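Local coordinates for protein ferulic acid esterase, AmCE1/Fae1A (Anaeromyces mucronatus, PDB 5CXX) that probably hydrolyses feruloyl esters, releasing ferulic acid, as a fungal esterase of the alpha/beta-hydrolase fold, at residues A[21-29]-A[41-49]. Sequence-based numbering, arbitrary orientation. Where two conformers were deposited one is given.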
loop_
_atom_site.group_PDB
_atom_site.type_symbol
_atom_site.label_atom_id
_atom_site.label_comp_id
_atom_site.label_asym_id
_atom_site.label_seq_id
_atom_site.Cartn_x
_atom_site.Cartn_y
_atom_site.Cartn_z
ATOM N N VAL A 21 -7.604 20.908 14.117
ATOM C CA VAL A 21 -8.178 20.015 13.105
ATOM C C VAL A 21 -8.407 18.657 13.752
ATOM O O VAL A 21 -7.498 18.158 14.446
ATOM C CB VAL A 21 -7.229 19.867 11.876
ATOM C CG1 VAL A 21 -7.782 18.848 10.860
ATOM C CG2 VAL A 21 -6.980 21.232 11.260
ATOM N N GLU A 22 -9.583 18.058 13.559
ATOM C CA GLU A 22 -9.824 16.678 14.040
ATOM C C GLU A 22 -9.236 15.640 13.119
ATOM O O GLU A 22 -9.403 15.738 11.888
ATOM C CB GLU A 22 -11.327 16.407 14.168
ATOM C CG GLU A 22 -11.981 17.243 15.199
ATOM C CD GLU A 22 -13.311 16.657 15.625
ATOM O OE1 GLU A 22 -14.133 16.325 14.740
ATOM O OE2 GLU A 22 -13.518 16.523 16.854
ATOM N N TYR A 23 -8.588 14.639 13.702
ATOM C CA TYR A 23 -8.057 13.510 12.923
ATOM C C TYR A 23 -8.756 12.216 13.290
ATOM O O TYR A 23 -9.233 12.057 14.412
ATOM C CB TYR A 23 -6.505 13.381 13.123
ATOM C CG TYR A 23 -5.862 14.585 12.479
ATOM C CD1 TYR A 23 -5.517 14.574 11.101
ATOM C CD2 TYR A 23 -5.654 15.748 13.217
ATOM C CE1 TYR A 23 -4.987 15.739 10.461
ATOM C CE2 TYR A 23 -5.148 16.907 12.617
ATOM C CZ TYR A 23 -4.810 16.902 11.249
ATOM O OH TYR A 23 -4.328 18.079 10.713
ATOM N N PRO A 24 -8.781 11.246 12.358
ATOM C CA PRO A 24 -9.397 9.964 12.688
ATOM C C PRO A 24 -8.499 9.173 13.606
ATOM O O PRO A 24 -7.323 9.511 13.772
ATOM C CB PRO A 24 -9.485 9.218 11.374
ATOM C CG PRO A 24 -8.513 9.906 10.493
ATOM C CD PRO A 24 -8.306 11.315 10.965
ATOM N N THR A 25 -9.093 8.184 14.239
ATOM C CA THR A 25 -8.323 7.306 15.121
ATOM C C THR A 25 -8.424 5.867 14.649
ATOM O O THR A 25 -9.383 5.449 13.994
ATOM C CB THR A 25 -8.822 7.381 16.569
ATOM O OG1 THR A 25 -10.170 6.925 16.599
ATOM C CG2 THR A 25 -8.810 8.798 17.072
ATOM N N ALA A 26 -7.382 5.097 14.944
ATOM C CA ALA A 26 -7.378 3.691 14.595
ATOM C C ALA A 26 -8.039 2.859 15.688
ATOM O O ALA A 26 -7.895 3.132 16.896
ATOM C CB ALA A 26 -5.902 3.175 14.451
ATOM N N LYS A 27 -8.776 1.840 15.241
ATOM C CA LYS A 27 -9.335 0.828 16.135
ATOM C C LYS A 27 -8.805 -0.523 15.714
ATOM O O LYS A 27 -8.918 -0.882 14.516
ATOM C CB LYS A 27 -10.852 0.814 16.051
ATOM C CG LYS A 27 -11.510 -0.284 16.873
ATOM C CD LYS A 27 -11.555 0.029 18.348
ATOM C CE LYS A 27 -12.212 -1.120 19.142
ATOM N NZ LYS A 27 -11.469 -2.388 18.783
ATOM N N LYS A 28 -8.243 -1.282 16.664
ATOM C CA LYS A 28 -7.713 -2.585 16.293
ATOM C C LYS A 28 -8.781 -3.669 16.349
ATOM O O LYS A 28 -9.490 -3.840 17.384
ATOM C CB LYS A 28 -6.528 -2.968 17.193
ATOM C CG LYS A 28 -5.762 -4.180 16.590
ATOM C CD LYS A 28 -4.430 -4.457 17.340
ATOM C CE LYS A 28 -3.414 -3.316 17.132
ATOM N NZ LYS A 28 -2.072 -3.767 17.658
ATOM N N ILE A 29 -8.960 -4.307 15.202
ATOM C CA ILE A 29 -9.964 -5.323 15.011
ATOM C C ILE A 29 -9.334 -6.703 14.990
ATOM O O ILE A 29 -8.303 -6.923 14.315
ATOM C CB ILE A 29 -10.714 -5.059 13.645
ATOM C CG1 ILE A 29 -11.382 -3.659 13.650
ATOM C CG2 ILE A 29 -11.697 -6.213 13.308
ATOM C CD1 ILE A 29 -12.220 -3.392 14.863
ATOM N N LYS A 41 -5.139 -9.633 13.302
ATOM C CA LYS A 41 -5.495 -8.252 13.664
ATOM C C LYS A 41 -5.295 -7.314 12.491
ATOM O O LYS A 41 -4.408 -7.533 11.654
ATOM C CB LYS A 41 -4.627 -7.761 14.816
ATOM C CG LYS A 41 -4.981 -8.564 16.199
ATOM C CD LYS A 41 -4.217 -8.055 17.409
ATOM C CE LYS A 41 -4.793 -8.611 18.721
ATOM N NZ LYS A 41 -5.299 -9.982 18.522
ATOM N N MET A 42 -6.130 -6.268 12.447
ATOM C CA MET A 42 -5.906 -5.164 11.488
ATOM C C MET A 42 -6.398 -3.884 12.182
ATOM O O MET A 42 -7.282 -3.949 13.042
ATOM C CB MET A 42 -6.672 -5.332 10.137
ATOM C CG MET A 42 -8.187 -5.517 10.340
ATOM S SD MET A 42 -8.791 -5.948 8.673
ATOM C CE MET A 42 -10.546 -6.289 9.033
ATOM N N ASN A 43 -5.844 -2.719 11.792
ATOM C CA ASN A 43 -6.453 -1.465 12.225
ATOM C C ASN A 43 -7.430 -0.990 11.189
ATOM O O ASN A 43 -7.141 -0.969 9.978
ATOM C CB ASN A 43 -5.404 -0.396 12.429
ATOM C CG ASN A 43 -4.585 -0.662 13.681
ATOM O OD1 ASN A 43 -5.138 -0.758 14.776
ATOM N ND2 ASN A 43 -3.269 -0.823 13.524
ATOM N N VAL A 44 -8.582 -0.572 11.681
ATOM C CA VAL A 44 -9.546 0.130 10.850
ATOM C C VAL A 44 -9.630 1.582 11.321
ATOM O O VAL A 44 -9.907 1.843 12.493
ATOM C CB VAL A 44 -10.926 -0.552 10.904
ATOM C CG1 VAL A 44 -11.970 0.240 10.073
ATOM C CG2 VAL A 44 -10.805 -1.979 10.343
ATOM N N ILE A 45 -9.456 2.496 10.375
ATOM C CA ILE A 45 -9.472 3.937 10.662
ATOM C C ILE A 45 -10.665 4.541 9.905
ATOM O O ILE A 45 -10.598 4.741 8.678
ATOM C CB ILE A 45 -8.145 4.551 10.241
ATOM C CG1 ILE A 45 -6.954 3.888 10.976
ATOM C CG2 ILE A 45 -8.206 6.102 10.446
ATOM C CD1 ILE A 45 -5.616 4.038 10.120
ATOM N N LEU A 46 -11.755 4.761 10.625
ATOM C CA LEU A 46 -12.946 5.375 10.020
ATOM C C LEU A 46 -12.761 6.870 9.883
ATOM O O LEU A 46 -12.099 7.473 10.698
ATOM C CB LEU A 46 -14.169 5.063 10.876
ATOM C CG LEU A 46 -14.451 3.552 10.978
ATOM C CD1 LEU A 46 -15.591 3.278 11.982
ATOM C CD2 LEU A 46 -14.703 2.832 9.585
ATOM N N PRO A 47 -13.375 7.469 8.856
ATOM C CA PRO A 47 -13.190 8.905 8.645
ATOM C C PRO A 47 -13.860 9.696 9.776
ATOM O O PRO A 47 -14.762 9.211 10.438
ATOM C CB PRO A 47 -13.874 9.161 7.294
ATOM C CG PRO A 47 -14.949 8.113 7.246
ATOM C CD PRO A 47 -14.194 6.864 7.804
ATOM N N VAL A 48 -13.381 10.908 9.977
ATOM C CA VAL A 48 -14.008 11.805 10.933
ATOM C C VAL A 48 -15.471 11.960 10.548
ATOM O O VAL A 48 -15.758 12.227 9.374
ATOM C CB VAL A 48 -13.294 13.164 10.921
ATOM C CG1 VAL A 48 -14.073 14.188 11.724
ATOM C CG2 VAL A 48 -11.868 12.996 11.474
ATOM N N GLY A 49 -16.395 11.827 11.516
ATOM C CA GLY A 49 -17.804 11.989 11.193
ATOM C C GLY A 49 -18.427 10.825 10.453
ATOM O O GLY A 49 -19.511 10.965 9.898
HETATM O O HOH W 1 -11.904 7.796 13.361
HETATM O O HOH W 2 -11.898 4.378 13.557
#
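Lys27 pairs with Val44 and Ile29 with Met42 as antiparallel hydrogen-bonded pairs, four backbone bonds in all, between strands 26-29 and 41-45, whose directions differ by 148°. Ile29 N to Met42 O, at 2.8 Å, is the shortest of the four. On the N-terminal side of Ala26, at Thr25, two waters bridge the backbones in place of direct bonds: one molecule links Thr25 N to Leu46 O, another joins Thr25 O to Leu46 N.

On the face carrying Ile29, Met42 and Val44, Ile29 CG1 lies 3.8 Å from Val44 CG2, the two side chains slanting across each other, and helix 125-140 covers Ile29 and Met42. The other face holds Lys28 and Asn43. With CG anti to the backbone N (chi1 -167°), the Lys28 chain runs past the amide oxygen of Asn43, CB 3.6 Å from OD1, and its CD rests 3.6 Å from Lys41 CD. Its NZ forms salt bridges with Glu69 and Asp70; Asp70 also accepts a hydrogen bond from Asn43 ND2, so one carboxylate ties both residues to the same loop. A methionine in place of Lys28 would probably leave the carboxylates of Glu69 and Asp70 without their ammonium partner.

Farther along, Pro24 CB presses on Ile45 CG2 at 3.5 Å, a tight carbon contact, while Val48 CG2 lies against the peptide bond joining Tyr23 to Pro24, 3.7 Å from Pro24 N. Together the segments form part of a beta hairpin at one edge of the central mixed sheet; strand 26-33 is its outermost strand on this side, and strand 38-45 bonds onward to strand 95-99 and runs antiparallel to both neighbours, as the second strand does in the otherwise largely parallel sheet of the alpha/beta-hydrolase fold.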